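Local coordinates for increased sodium tolerance protein 1 (PDB 3GGY) that regulates the recruitment of VPS4 to the ESCRT-III complex in a late step of cargo sorting at the multivesicular body, at residues 39-44 with 55-60; 68-73 with 117-122; 111-116 with 143-148; 18-23 with 76-81. All coordinates share one frame; numbering follows the deposited sequence.

Interaction 1 (39-44 with 55-60); sequences RQVAQL and YRVETL
Arg56 and Gln40 are joined through a single acceptor. Arg56 NH1 donates a short, nearly straight hydrogen bond to Gln40 OE1 (2.6 Å, N-H...O 163°), and Arg56 NH2 adds a weak second bond to the same oxygen at 3.2 Å. OE1 therefore lies at the guanidinium edge, almost exactly in its plane. Relative to the amide, NH1 stands above the carbonyl plane, 41° out of it, and the two flat groups are close to perpendicular. Below this polar pair the arginine works as hydrocarbon: with CG anti to the backbone N (chi1 -159°), Arg56 CG rests 3.6 Å from Val41 CG2.

The segments belong to the long antiparallel hairpin of helices 8-46 and 50-82 in this ESCRT-III-like N-terminal domain, their axes 9.9 Å apart here. An alanine in place of Arg56 would probably leave Gln40 OE1 without its two donors and Val41 CG2 without the CG that packs on it, though CB would stay. On the buried side Val41 CG1 meets Val57 CG2 at 3.8 Å, the two side chains crossing at about a right angle. Helix 166-179 backs both valines, Ile176 touching Val41, and Val169, Tyr172 and Leu173 touching Val57.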
loop_
_atom_site.group_PDB
_atom_site.type_symbol
_atom_site.label_atom_id
_atom_site.label_comp_id
_atom_site.label_asym_id
_atom_site.label_seq_id
_atom_site.Cartn_x
_atom_site.Cartn_y
_atom_site.Cartn_z
ATOM N N ARG A 39 5.309 -2.919 20.971
ATOM C CA ARG A 39 6.019 -2.989 22.248
ATOM C C ARG A 39 5.749 -1.723 23.045
ATOM O O ARG A 39 5.579 -1.761 24.262
ATOM C CB ARG A 39 7.529 -3.078 22.042
ATOM C CG ARG A 39 8.022 -4.232 21.204
ATOM C CD ARG A 39 9.536 -4.139 21.070
ATOM N NE ARG A 39 10.197 -4.254 22.369
ATOM C CZ ARG A 39 11.438 -3.851 22.619
ATOM N NH1 ARG A 39 12.167 -3.295 21.657
ATOM N NH2 ARG A 39 11.956 -4.011 23.830
ATOM N N GLN A 40 5.733 -0.593 22.349
ATOM C CA GLN A 40 5.510 0.693 22.993
ATOM C C GLN A 40 4.086 0.845 23.518
ATOM O O GLN A 40 3.861 1.513 24.528
ATOM C CB GLN A 40 5.879 1.814 22.019
ATOM C CG GLN A 40 7.328 1.692 21.548
ATOM C CD GLN A 40 7.730 2.728 20.514
ATOM O OE1 GLN A 40 7.024 2.946 19.528
ATOM N NE2 GLN A 40 8.881 3.361 20.727
ATOM N N VAL A 41 3.123 0.225 22.839
ATOM C CA VAL A 41 1.740 0.275 23.299
ATOM C C VAL A 41 1.683 -0.515 24.606
ATOM O O VAL A 41 1.032 -0.109 25.562
ATOM C CB VAL A 41 0.769 -0.371 22.279
ATOM C CG1 VAL A 41 -0.607 -0.578 22.912
ATOM C CG2 VAL A 41 0.634 0.523 21.055
ATOM N N ALA A 42 2.385 -1.643 24.639
ATOM C CA ALA A 42 2.412 -2.480 25.831
ATOM C C ALA A 42 2.983 -1.700 27.007
ATOM O O ALA A 42 2.481 -1.796 28.126
ATOM C CB ALA A 42 3.247 -3.732 25.574
ATOM N N GLN A 43 4.027 -0.918 26.747
ATOM C CA GLN A 43 4.662 -0.123 27.793
ATOM C C GLN A 43 3.713 0.967 28.293
ATOM O O GLN A 43 3.705 1.291 29.478
ATOM C CB GLN A 43 5.966 0.491 27.268
ATOM C CG GLN A 43 6.804 1.219 28.312
ATOM C CD GLN A 43 7.111 0.365 29.535
ATOM O OE1 GLN A 43 7.395 -0.828 29.423
ATOM N NE2 GLN A 43 7.071 0.983 30.711
ATOM N N LEU A 44 2.920 1.535 27.388
ATOM C CA LEU A 44 1.952 2.556 27.768
ATOM C C LEU A 44 0.900 1.935 28.676
ATOM O O LEU A 44 0.455 2.561 29.640
ATOM C CB LEU A 44 1.276 3.152 26.529
ATOM C CG LEU A 44 2.148 4.065 25.666
ATOM C CD1 LEU A 44 1.446 4.358 24.343
ATOM C CD2 LEU A 44 2.431 5.351 26.424
ATOM N N TYR A 55 -4.499 6.029 21.158
ATOM C CA TYR A 55 -4.035 6.808 20.014
ATOM C C TYR A 55 -2.968 6.045 19.241
ATOM O O TYR A 55 -2.966 6.037 18.008
ATOM C CB TYR A 55 -3.449 8.143 20.485
ATOM C CG TYR A 55 -4.466 9.152 20.973
ATOM C CD1 TYR A 55 -4.098 10.161 21.865
ATOM C CD2 TYR A 55 -5.783 9.126 20.515
ATOM C CE1 TYR A 55 -5.018 11.119 22.289
ATOM C CE2 TYR A 55 -6.710 10.082 20.932
ATOM C CZ TYR A 55 -6.318 11.074 21.817
ATOM O OH TYR A 55 -7.220 12.032 22.220
ATOM N N ARG A 56 -2.065 5.400 19.972
ATOM C CA ARG A 56 -0.973 4.664 19.349
ATOM C C ARG A 56 -1.490 3.471 18.561
ATOM O O ARG A 56 -0.954 3.133 17.501
ATOM C CB ARG A 56 0.019 4.193 20.410
ATOM C CG ARG A 56 1.389 3.875 19.854
ATOM C CD ARG A 56 2.066 5.152 19.368
ATOM N NE ARG A 56 3.217 5.502 20.191
ATOM C CZ ARG A 56 4.393 4.890 20.123
ATOM N NH1 ARG A 56 4.573 3.897 19.263
ATOM N NH2 ARG A 56 5.386 5.270 20.914
ATOM N N VAL A 57 -2.529 2.826 19.082
ATOM C CA VAL A 57 -3.112 1.683 18.394
ATOM C C VAL A 57 -3.795 2.139 17.105
ATOM O O VAL A 57 -3.701 1.476 16.073
ATOM C CB VAL A 57 -4.116 0.949 19.306
ATOM C CG1 VAL A 57 -4.937 -0.049 18.509
ATOM C CG2 VAL A 57 -3.347 0.235 20.408
ATOM N N GLU A 58 -4.478 3.276 17.156
ATOM C CA GLU A 58 -5.136 3.780 15.956
ATOM C C GLU A 58 -4.107 3.974 14.845
ATOM O O GLU A 58 -4.359 3.644 13.688
ATOM C CB GLU A 58 -5.850 5.096 16.264
ATOM C CG GLU A 58 -6.916 4.942 17.342
ATOM C CD GLU A 58 -7.661 6.226 17.631
ATOM O OE1 GLU A 58 -7.002 7.237 17.958
ATOM O OE2 GLU A 58 -8.909 6.219 17.537
ATOM N N THR A 59 -2.940 4.497 15.205
ATOM C CA THR A 59 -1.870 4.729 14.243
ATOM C C THR A 59 -1.332 3.393 13.739
ATOM O O THR A 59 -1.084 3.219 12.546
ATOM C CB THR A 59 -0.725 5.531 14.891
ATOM O OG1 THR A 59 -1.227 6.796 15.342
ATOM C CG2 THR A 59 0.400 5.768 13.895
ATOM N N LEU A 60 -1.158 2.449 14.656
ATOM C CA LEU A 60 -0.655 1.122 14.305
ATOM C C LEU A 60 -1.583 0.425 13.309
ATOM O O LEU A 60 -1.131 -0.244 12.377
ATOM C CB LEU A 60 -0.521 0.275 15.577
ATOM C CG LEU A 60 -0.147 -1.203 15.431
ATOM C CD1 LEU A 60 1.161 -1.347 14.662
ATOM C CD2 LEU A 60 -0.025 -1.823 16.818
#

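Interaction 2 (68-73 with 117-122); sequences ELLEIL and LFVDEV
Val119 meets three leucines of segment 68-73 with its two methyl groups, each taking a different part of the helix surface. The valine belongs to the loop that follows helix 105-115, and the leucines to the second helix of the long hairpin, 50-82, so the contact fastens a non-helical connection onto the helical core of the ESCRT-III-like domain. Leu69, Leu70 and Leu73 fall on one face of that helix, within little more than one turn.

Val119 CG1 stands anti to its backbone N (chi1 -171°) and packs against Leu70 CD2 at 3.7 Å. The other branch, Val119 CG2, is shared: Leu73 CD1 approaches it to 3.9 Å, the two side chains sliding past one another in opposite directions, while Leu69 CD2 comes in obliquely at 4.0 Å. Leu70 does not aim its CB at the loop, yet its methyl end bends nearer to it. Behind the leucines, Leu112 and Ala115 of helix 105-115 touch Leu73, Ile155 touches Leu69, and Leu23 of the first hairpin helix touches Leu70.

Val119 also opens a type I beta turn, closed by Val122 N bonding to Val119 O. Within that turn Glu121 holds CG between its backbone N and carbonyl carbon (chi1 63°), and the chain bends again at chi2. Its carboxylate and the end of Leu70 reach tip to tip. Glu121 OE2 is hydrogen-bonded to His66 NE2 and to Gln30 NE2, and lies 3.9 Å from Leu70 CD2.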
loop_
_atom_site.group_PDB
_atom_site.type_symbol
_atom_site.label_atom_id
_atom_site.label_comp_id
_atom_site.label_asym_id
_atom_site.label_seq_id
_atom_site.Cartn_x
_atom_site.Cartn_y
_atom_site.Cartn_z
ATOM N N GLU A 68 0.072 -3.685 4.118
ATOM C CA GLU A 68 -0.667 -4.582 3.236
ATOM C C GLU A 68 -0.725 -3.963 1.837
ATOM O O GLU A 68 -0.621 -4.666 0.832
ATOM C CB GLU A 68 -2.085 -4.795 3.758
ATOM C CG GLU A 68 -2.134 -5.416 5.141
ATOM C CD GLU A 68 -3.551 -5.692 5.609
ATOM O OE1 GLU A 68 -4.400 -4.780 5.510
ATOM O OE2 GLU A 68 -3.810 -6.819 6.081
ATOM N N LEU A 69 -0.904 -2.646 1.772
ATOM C CA LEU A 69 -0.952 -1.965 0.478
ATOM C C LEU A 69 0.367 -2.190 -0.245
ATOM O O LEU A 69 0.386 -2.548 -1.421
ATOM C CB LEU A 69 -1.186 -0.456 0.658
ATOM C CG LEU A 69 -1.043 0.452 -0.575
ATOM C CD1 LEU A 69 -2.100 0.102 -1.616
ATOM C CD2 LEU A 69 -1.179 1.925 -0.148
ATOM N N LEU A 70 1.474 -1.983 0.461
ATOM C CA LEU A 70 2.797 -2.170 -0.132
ATOM C C LEU A 70 2.992 -3.589 -0.657
ATOM O O LEU A 70 3.612 -3.781 -1.700
ATOM C CB LEU A 70 3.893 -1.846 0.890
ATOM C CG LEU A 70 3.913 -0.416 1.433
ATOM C CD1 LEU A 70 5.103 -0.247 2.384
ATOM C CD2 LEU A 70 4.021 0.573 0.283
ATOM N N GLU A 71 2.469 -4.580 0.059
ATOM C CA GLU A 71 2.604 -5.970 -0.373
ATOM C C GLU A 71 1.868 -6.188 -1.691
ATOM O O GLU A 71 2.374 -6.854 -2.596
ATOM C CB GLU A 71 2.046 -6.912 0.695
ATOM C CG GLU A 71 2.721 -6.744 2.051
ATOM C CD GLU A 71 2.111 -7.613 3.135
ATOM O OE1 GLU A 71 0.875 -7.795 3.128
ATOM O OE2 GLU A 71 2.868 -8.097 4.005
ATOM N N ILE A 72 0.677 -5.615 -1.801
ATOM C CA ILE A 72 -0.110 -5.754 -3.015
ATOM C C ILE A 72 0.569 -5.024 -4.181
ATOM O O ILE A 72 0.647 -5.542 -5.299
ATOM C CB ILE A 72 -1.534 -5.190 -2.809
ATOM C CG1 ILE A 72 -2.232 -5.954 -1.682
ATOM C CG2 ILE A 72 -2.323 -5.283 -4.112
ATOM C CD1 ILE A 72 -3.500 -5.292 -1.172
ATOM N N LEU A 73 1.075 -3.824 -3.925
ATOM C CA LEU A 73 1.728 -3.070 -4.986
ATOM C C LEU A 73 2.968 -3.799 -5.495
ATOM O O LEU A 73 3.284 -3.748 -6.688
ATOM C CB LEU A 73 2.094 -1.663 -4.496
ATOM C CG LEU A 73 0.909 -0.772 -4.104
ATOM C CD1 LEU A 73 1.448 0.586 -3.646
ATOM C CD2 LEU A 73 -0.054 -0.606 -5.289
ATOM N N LEU A 117 0.344 9.049 -4.976
ATOM C CA LEU A 117 -0.009 10.046 -3.980
ATOM C C LEU A 117 0.059 9.521 -2.547
ATOM O O LEU A 117 0.400 10.255 -1.618
ATOM C CB LEU A 117 -1.424 10.551 -4.273
ATOM C CG LEU A 117 -2.052 11.559 -3.320
ATOM C CD1 LEU A 117 -1.267 12.862 -3.344
ATOM C CD2 LEU A 117 -3.495 11.805 -3.734
ATOM N N PHE A 118 -0.259 8.246 -2.376
ATOM C CA PHE A 118 -0.305 7.627 -1.060
ATOM C C PHE A 118 0.954 6.904 -0.591
ATOM O O PHE A 118 1.030 6.490 0.570
ATOM C CB PHE A 118 -1.488 6.663 -1.034
ATOM C CG PHE A 118 -2.801 7.320 -1.368
ATOM C CD1 PHE A 118 -3.539 7.966 -0.384
ATOM C CD2 PHE A 118 -3.289 7.304 -2.673
ATOM C CE1 PHE A 118 -4.749 8.589 -0.691
ATOM C CE2 PHE A 118 -4.498 7.923 -2.994
ATOM C CZ PHE A 118 -5.228 8.567 -1.996
ATOM N N VAL A 119 1.931 6.744 -1.475
ATOM C CA VAL A 119 3.172 6.050 -1.132
ATOM C C VAL A 119 4.365 6.924 -1.522
ATOM O O VAL A 119 5.130 6.593 -2.426
ATOM C CB VAL A 119 3.250 4.678 -1.868
ATOM C CG1 VAL A 119 4.421 3.863 -1.345
ATOM C CG2 VAL A 119 1.949 3.915 -1.670
ATOM N N ASP A 120 4.520 8.052 -0.836
ATOM C CA ASP A 120 5.625 8.943 -1.163
ATOM C C ASP A 120 6.982 8.360 -0.779
ATOM O O ASP A 120 8.017 8.879 -1.200
ATOM C CB ASP A 120 5.430 10.330 -0.522
ATOM C CG ASP A 120 5.278 10.276 0.988
ATOM O OD1 ASP A 120 6.008 9.506 1.643
ATOM O OD2 ASP A 120 4.435 11.026 1.525
ATOM N N GLU A 121 6.982 7.276 -0.003
ATOM C CA GLU A 121 8.241 6.651 0.396
ATOM C C GLU A 121 8.909 5.936 -0.775
ATOM O O GLU A 121 10.068 5.532 -0.682
ATOM C CB GLU A 121 8.036 5.669 1.559
ATOM C CG GLU A 121 7.153 4.484 1.238
ATOM C CD GLU A 121 5.737 4.666 1.737
ATOM O OE1 GLU A 121 5.172 5.765 1.549
ATOM O OE2 GLU A 121 5.188 3.702 2.313
ATOM N N VAL A 122 8.177 5.770 -1.876
ATOM C CA VAL A 122 8.721 5.136 -3.074
ATOM C C VAL A 122 8.534 6.112 -4.235
ATOM O O VAL A 122 7.548 6.049 -4.967
ATOM C CB VAL A 122 8.002 3.805 -3.390
ATOM C CG1 VAL A 122 8.586 3.178 -4.649
ATOM C CG2 VAL A 122 8.150 2.851 -2.216
#

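Interaction 3 (111-116 with 143-148); sequences SLIYAI and GVIADH
Ile113 and Tyr114, neighbours on helix 105-115, pack against Val144, Ile145 and His148 at the C-terminal end of helix 138-147 and just past it. This is helix-helix packing at the flank of the ESCRT-III-like domain, where a short helix lies against another that itself packs on the long hairpin; the axes of the two segments pass 8.7 Å apart and cross at -51°.

The tight part joins the buried Val144 to Tyr114, the residue with the most surface buried by the contact. Val144 CG1 nests against the other backbone, 3.7 Å from Tyr114 N and 3.8 Å from Tyr114 CB, and also meets Ile113 CG2 at 3.9 Å. Val151 closes on this valine from the following loop. Tyr114 holds CG anti to its backbone N (chi1 -177°), and the ring beyond it comes nearer to the end of helix 138-147. Its ring also meets that of Phe118, and the side chain touches Ile155 and Cys159 of helix 153-159. A serine in place of Tyr114 would probably strip the cover from the Val144 carbonyl and leave the His148 methylene without its neighbour, while sparing the packing of CB on Val144.

The looser, solvent side belongs to Ile145 and His148. Ile145 CG1 touches Ile113 CG2, the side chains crossing at about a right angle. His148, at positive phi, runs alongside the tyrosine in the same direction; its imidazole leads away, and only CB makes the contact, 3.7 Å from Tyr114 CE1. Val144 O lies at the edge of the tyrosine ring, in its plane, 3.5 Å from Tyr114 CD1.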
loop_
_atom_site.group_PDB
_atom_site.type_symbol
_atom_site.label_atom_id
_atom_site.label_comp_id
_atom_site.label_asym_id
_atom_site.label_seq_id
_atom_site.Cartn_x
_atom_site.Cartn_y
_atom_site.Cartn_z
ATOM N N SER A 111 -3.517 0.632 -10.495
ATOM C CA SER A 111 -3.306 0.654 -9.055
ATOM C C SER A 111 -1.998 1.332 -8.665
ATOM O O SER A 111 -1.944 2.074 -7.684
ATOM C CB SER A 111 -3.344 -0.771 -8.489
ATOM O OG SER A 111 -4.639 -1.341 -8.655
ATOM N N LEU A 112 -0.943 1.080 -9.430
ATOM C CA LEU A 112 0.355 1.676 -9.133
ATOM C C LEU A 112 0.343 3.184 -9.341
ATOM O O LEU A 112 0.927 3.932 -8.561
ATOM C CB LEU A 112 1.427 1.016 -9.995
ATOM C CG LEU A 112 1.727 -0.412 -9.535
ATOM C CD1 LEU A 112 2.535 -1.144 -10.601
ATOM C CD2 LEU A 112 2.486 -0.376 -8.214
ATOM N N ILE A 113 -0.339 3.635 -10.386
ATOM C CA ILE A 113 -0.419 5.066 -10.648
ATOM C C ILE A 113 -1.261 5.746 -9.567
ATOM O O ILE A 113 -0.907 6.819 -9.073
ATOM C CB ILE A 113 -1.018 5.320 -12.047
ATOM C CG1 ILE A 113 0.005 4.888 -13.103
ATOM C CG2 ILE A 113 -1.384 6.793 -12.218
ATOM C CD1 ILE A 113 -0.517 4.926 -14.533
ATOM N N TYR A 114 -2.370 5.114 -9.192
ATOM C CA TYR A 114 -3.238 5.652 -8.156
ATOM C C TYR A 114 -2.505 5.750 -6.825
ATOM O O TYR A 114 -2.741 6.670 -6.038
ATOM C CB TYR A 114 -4.470 4.755 -7.972
ATOM C CG TYR A 114 -5.439 5.299 -6.953
ATOM C CD1 TYR A 114 -6.314 6.330 -7.284
ATOM C CD2 TYR A 114 -5.436 4.838 -5.638
ATOM C CE1 TYR A 114 -7.158 6.895 -6.333
ATOM C CE2 TYR A 114 -6.280 5.396 -4.679
ATOM C CZ TYR A 114 -7.136 6.425 -5.034
ATOM O OH TYR A 114 -7.967 6.989 -4.095
ATOM N N ALA A 115 -1.605 4.803 -6.588
ATOM C CA ALA A 115 -0.858 4.745 -5.334
ATOM C C ALA A 115 0.215 5.805 -5.131
ATOM O O ALA A 115 0.624 6.046 -3.995
ATOM C CB ALA A 115 -0.237 3.364 -5.178
ATOM N N ILE A 116 0.674 6.433 -6.213
ATOM C CA ILE A 116 1.733 7.442 -6.118
ATOM C C ILE A 116 1.522 8.448 -4.992
ATOM O O ILE A 116 2.406 8.682 -4.163
ATOM C CB ILE A 116 1.879 8.214 -7.451
ATOM C CG1 ILE A 116 2.367 7.261 -8.541
ATOM C CG2 ILE A 116 2.846 9.396 -7.282
ATOM C CD1 ILE A 116 2.199 7.804 -9.959
ATOM N N GLY A 143 -7.550 10.009 -15.545
ATOM C CA GLY A 143 -8.739 9.245 -15.208
ATOM C C GLY A 143 -8.482 8.419 -13.962
ATOM O O GLY A 143 -9.357 8.259 -13.109
ATOM N N VAL A 144 -7.265 7.899 -13.851
ATOM C CA VAL A 144 -6.886 7.089 -12.699
ATOM C C VAL A 144 -6.761 7.927 -11.428
ATOM O O VAL A 144 -7.346 7.607 -10.396
ATOM C CB VAL A 144 -5.533 6.385 -12.937
ATOM C CG1 VAL A 144 -5.064 5.722 -11.648
ATOM C CG2 VAL A 144 -5.673 5.350 -14.044
ATOM N N ILE A 145 -6.008 9.016 -11.509
ATOM C CA ILE A 145 -5.787 9.850 -10.339
ATOM C C ILE A 145 -7.004 10.660 -9.886
ATOM O O ILE A 145 -7.379 10.628 -8.713
ATOM C CB ILE A 145 -4.593 10.787 -10.590
ATOM C CG1 ILE A 145 -3.350 9.943 -10.886
ATOM C CG2 ILE A 145 -4.347 11.670 -9.373
ATOM C CD1 ILE A 145 -2.150 10.737 -11.401
ATOM N N ALA A 146 -7.628 11.370 -10.815
ATOM C CA ALA A 146 -8.775 12.198 -10.476
ATOM C C ALA A 146 -10.048 11.413 -10.221
ATOM O O ALA A 146 -10.792 11.718 -9.285
ATOM C CB ALA A 146 -9.020 13.210 -11.580
ATOM N N ASP A 147 -10.291 10.393 -11.038
ATOM C CA ASP A 147 -11.522 9.622 -10.922
ATOM C C ASP A 147 -11.397 8.144 -10.558
ATOM O O ASP A 147 -12.396 7.428 -10.590
ATOM C CB ASP A 147 -12.310 9.730 -12.230
ATOM C CG ASP A 147 -12.390 11.155 -12.754
ATOM O OD1 ASP A 147 -12.601 12.082 -11.946
ATOM O OD2 ASP A 147 -12.256 11.341 -13.982
ATOM N N HIS A 148 -10.192 7.712 -10.191
ATOM C CA HIS A 148 -9.892 6.317 -9.850
ATOM C C HIS A 148 -10.583 5.285 -10.746
ATOM O O HIS A 148 -11.048 4.242 -10.282
ATOM C CB HIS A 148 -10.172 6.011 -8.367
ATOM C CG HIS A 148 -11.586 6.244 -7.939
ATOM N ND1 HIS A 148 -12.050 7.478 -7.539
ATOM C CD2 HIS A 148 -12.634 5.393 -7.826
ATOM C CE1 HIS A 148 -13.323 7.376 -7.195
ATOM N NE2 HIS A 148 -13.701 6.122 -7.360
#

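Interaction 4 (18-23 with 76-81); sequences MCIQRL and YCELLL
Ile20 and Cys77 bury more surface here than any other pair, and they also come closest: Ile20 CG1 lies 3.4 Å from Cys77 CB, tighter than ordinary van der Waals contact between carbons. They meet where the two long helices of the hairpin, 8-46 and 50-82, run side by side at 159° with their axes 9.5 Å apart, an antiparallel pair that spans the length of the ESCRT-III-like domain.

Ile20 holds CG1 anti to its carbonyl carbon (chi1 -68°), which sets that carbon against Cys77. Beyond it, Ile20 CD1 touches Glu78 CG at 3.7 Å and, one turn on from Cys77, Leu81 CD2 at 3.8 Å, crossing both side chains at about a right angle.

Cys77 divides its contacts between two atoms. While CB takes the isoleucine, SG packs between two residues of segment 18-23, 3.8 Å from Leu23 CD1 and equally far from Cys19 CB. The two cysteines form no disulfide, Cys19 SG and Cys77 SG being 4.9 Å apart. Leu112 of helix 105-115 covers Cys77 as well, which places this sulfur well inside the bundle.

Glu78 joins only through its hydrocarbon part, since its carboxylate turns to Arg24 in a salt bridge from OE2. Glu74 brings a like charge close to that oxygen, so the arginine probably offsets a repulsion as well as pairing with Glu78. Across the two segments themselves, cohesion thus rests on apolar carbon and sulfur surfaces, with charge kept to the margin.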
loop_
_atom_site.group_PDB
_atom_site.type_symbol
_atom_site.label_atom_id
_atom_site.label_comp_id
_atom_site.label_asym_id
_atom_site.label_seq_id
_atom_site.Cartn_x
_atom_site.Cartn_y
_atom_site.Cartn_z
ATOM N N MET A 18 13.268 -1.206 -9.866
ATOM C CA MET A 18 13.583 -0.316 -8.756
ATOM C C MET A 18 12.374 -0.214 -7.834
ATOM O O MET A 18 12.515 -0.195 -6.610
ATOM C CB MET A 18 13.963 1.074 -9.274
ATOM C CG MET A 18 14.339 2.077 -8.191
ATOM S SD MET A 18 15.983 1.840 -7.472
ATOM C CE MET A 18 15.609 0.928 -6.004
ATOM N N CYS A 19 11.179 -0.144 -8.415
ATOM C CA CYS A 19 9.976 -0.061 -7.591
ATOM C C CYS A 19 9.853 -1.295 -6.707
ATOM O O CYS A 19 9.499 -1.194 -5.537
ATOM C CB CYS A 19 8.726 0.071 -8.460
ATOM S SG CYS A 19 8.515 1.718 -9.163
ATOM N N ILE A 20 10.152 -2.462 -7.268
ATOM C CA ILE A 20 10.072 -3.702 -6.505
ATOM C C ILE A 20 11.064 -3.701 -5.342
ATOM O O ILE A 20 10.720 -4.080 -4.223
ATOM C CB ILE A 20 10.327 -4.922 -7.415
ATOM C CG1 ILE A 20 9.161 -5.076 -8.397
ATOM C CG2 ILE A 20 10.479 -6.184 -6.575
ATOM C CD1 ILE A 20 9.364 -6.156 -9.434
ATOM N N GLN A 21 12.290 -3.261 -5.602
ATOM C CA GLN A 21 13.299 -3.222 -4.551
ATOM C C GLN A 21 12.925 -2.223 -3.456
ATOM O O GLN A 21 13.073 -2.512 -2.266
ATOM C CB GLN A 21 14.664 -2.872 -5.141
ATOM C CG GLN A 21 15.258 -3.962 -6.035
ATOM C CD GLN A 21 15.398 -5.308 -5.330
ATOM O OE1 GLN A 21 14.458 -6.108 -5.290
ATOM N NE2 GLN A 21 16.573 -5.559 -4.764
ATOM N N ARG A 22 12.430 -1.056 -3.858
ATOM C CA ARG A 22 12.030 -0.028 -2.903
ATOM C C ARG A 22 10.816 -0.477 -2.093
ATOM O O ARG A 22 10.767 -0.282 -0.883
ATOM C CB ARG A 22 11.712 1.285 -3.623
ATOM C CG ARG A 22 12.916 1.938 -4.284
ATOM C CD ARG A 22 13.989 2.272 -3.259
ATOM N NE ARG A 22 13.534 3.263 -2.288
ATOM C CZ ARG A 22 13.285 4.536 -2.580
ATOM N NH1 ARG A 22 13.447 4.980 -3.819
ATOM N NH2 ARG A 22 12.871 5.367 -1.634
ATOM N N LEU A 23 9.831 -1.070 -2.757
ATOM C CA LEU A 23 8.642 -1.540 -2.047
ATOM C C LEU A 23 9.015 -2.617 -1.025
ATOM O O LEU A 23 8.524 -2.612 0.106
ATOM C CB LEU A 23 7.610 -2.091 -3.038
ATOM C CG LEU A 23 6.854 -1.011 -3.820
ATOM C CD1 LEU A 23 6.147 -1.613 -5.030
ATOM C CD2 LEU A 23 5.864 -0.341 -2.896
ATOM N N TYR A 76 1.835 -6.297 -7.918
ATOM C CA TYR A 76 1.448 -5.687 -9.185
ATOM C C TYR A 76 2.685 -5.354 -10.012
ATOM O O TYR A 76 2.683 -5.493 -11.234
ATOM C CB TYR A 76 0.630 -4.404 -8.963
ATOM C CG TYR A 76 -0.826 -4.621 -8.595
ATOM C CD1 TYR A 76 -1.585 -5.623 -9.202
ATOM C CD2 TYR A 76 -1.462 -3.781 -7.678
ATOM C CE1 TYR A 76 -2.937 -5.782 -8.908
ATOM C CE2 TYR A 76 -2.811 -3.927 -7.381
ATOM C CZ TYR A 76 -3.545 -4.929 -7.997
ATOM O OH TYR A 76 -4.881 -5.067 -7.705
ATOM N N CYS A 77 3.741 -4.893 -9.349
ATOM C CA CYS A 77 4.978 -4.562 -10.045
ATOM C C CYS A 77 5.599 -5.803 -10.666
ATOM O O CYS A 77 6.096 -5.762 -11.787
ATOM C CB CYS A 77 5.992 -3.940 -9.089
ATOM S SG CYS A 77 5.661 -2.211 -8.713
ATOM N N GLU A 78 5.584 -6.902 -9.921
ATOM C CA GLU A 78 6.157 -8.146 -10.422
ATOM C C GLU A 78 5.368 -8.644 -11.625
ATOM O O GLU A 78 5.945 -9.163 -12.585
ATOM C CB GLU A 78 6.186 -9.192 -9.305
ATOM C CG GLU A 78 6.996 -8.721 -8.105
ATOM C CD GLU A 78 7.057 -9.737 -6.986
ATOM O OE1 GLU A 78 6.001 -10.305 -6.641
ATOM O OE2 GLU A 78 8.160 -9.957 -6.440
ATOM N N LEU A 79 4.052 -8.465 -11.578
ATOM C CA LEU A 79 3.180 -8.882 -12.672
ATOM C C LEU A 79 3.552 -8.129 -13.943
ATOM O O LEU A 79 3.785 -8.735 -14.994
ATOM C CB LEU A 79 1.717 -8.612 -12.307
ATOM C CG LEU A 79 0.645 -8.947 -13.350
ATOM C CD1 LEU A 79 -0.706 -9.031 -12.668
ATOM C CD2 LEU A 79 0.624 -7.901 -14.454
ATOM N N LEU A 80 3.611 -6.804 -13.844
ATOM C CA LEU A 80 3.959 -5.966 -14.983
ATOM C C LEU A 80 5.369 -6.255 -15.486
ATOM O O LEU A 80 5.631 -6.195 -16.688
ATOM C CB LEU A 80 3.851 -4.488 -14.601
ATOM C CG LEU A 80 2.446 -3.985 -14.272
ATOM C CD1 LEU A 80 2.511 -2.520 -13.848
ATOM C CD2 LEU A 80 1.550 -4.149 -15.493
ATOM N N LEU A 81 6.277 -6.559 -14.566
ATOM C CA LEU A 81 7.658 -6.837 -14.940
ATOM C C LEU A 81 7.751 -8.063 -15.833
ATOM O O LEU A 81 8.537 -8.092 -16.782
ATOM C CB LEU A 81 8.519 -7.056 -13.695
ATOM C CG LEU A 81 9.998 -7.355 -13.971
ATOM C CD1 LEU A 81 10.622 -6.195 -14.736
ATOM C CD2 LEU A 81 10.734 -7.583 -12.655
#

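In the fold
Interactions 1 and 4 hold the same two helices, 8-46 and 50-82, at places about 31 Å apart between centres and on opposite sides of the chain's centre. Their chemistry differs with location: the partly buried interaction 1 mixes amide-guanidinium bonding with valines, whereas the buried interaction 4 joins its segments by apolar and sulfur packing. Interaction 2, nearest the middle of the chain, is likewise buried and mostly apolar, though a carboxylate held by outside partners meets a leucine there; it sets a loop against helix 50-82. It touches interaction 4 through Leu70 and Leu23, and interaction 3 through Leu73 and Ala115. Interaction 3, partly exposed, carries the packing out to helix 138-147, while interaction 1 touches none of the others.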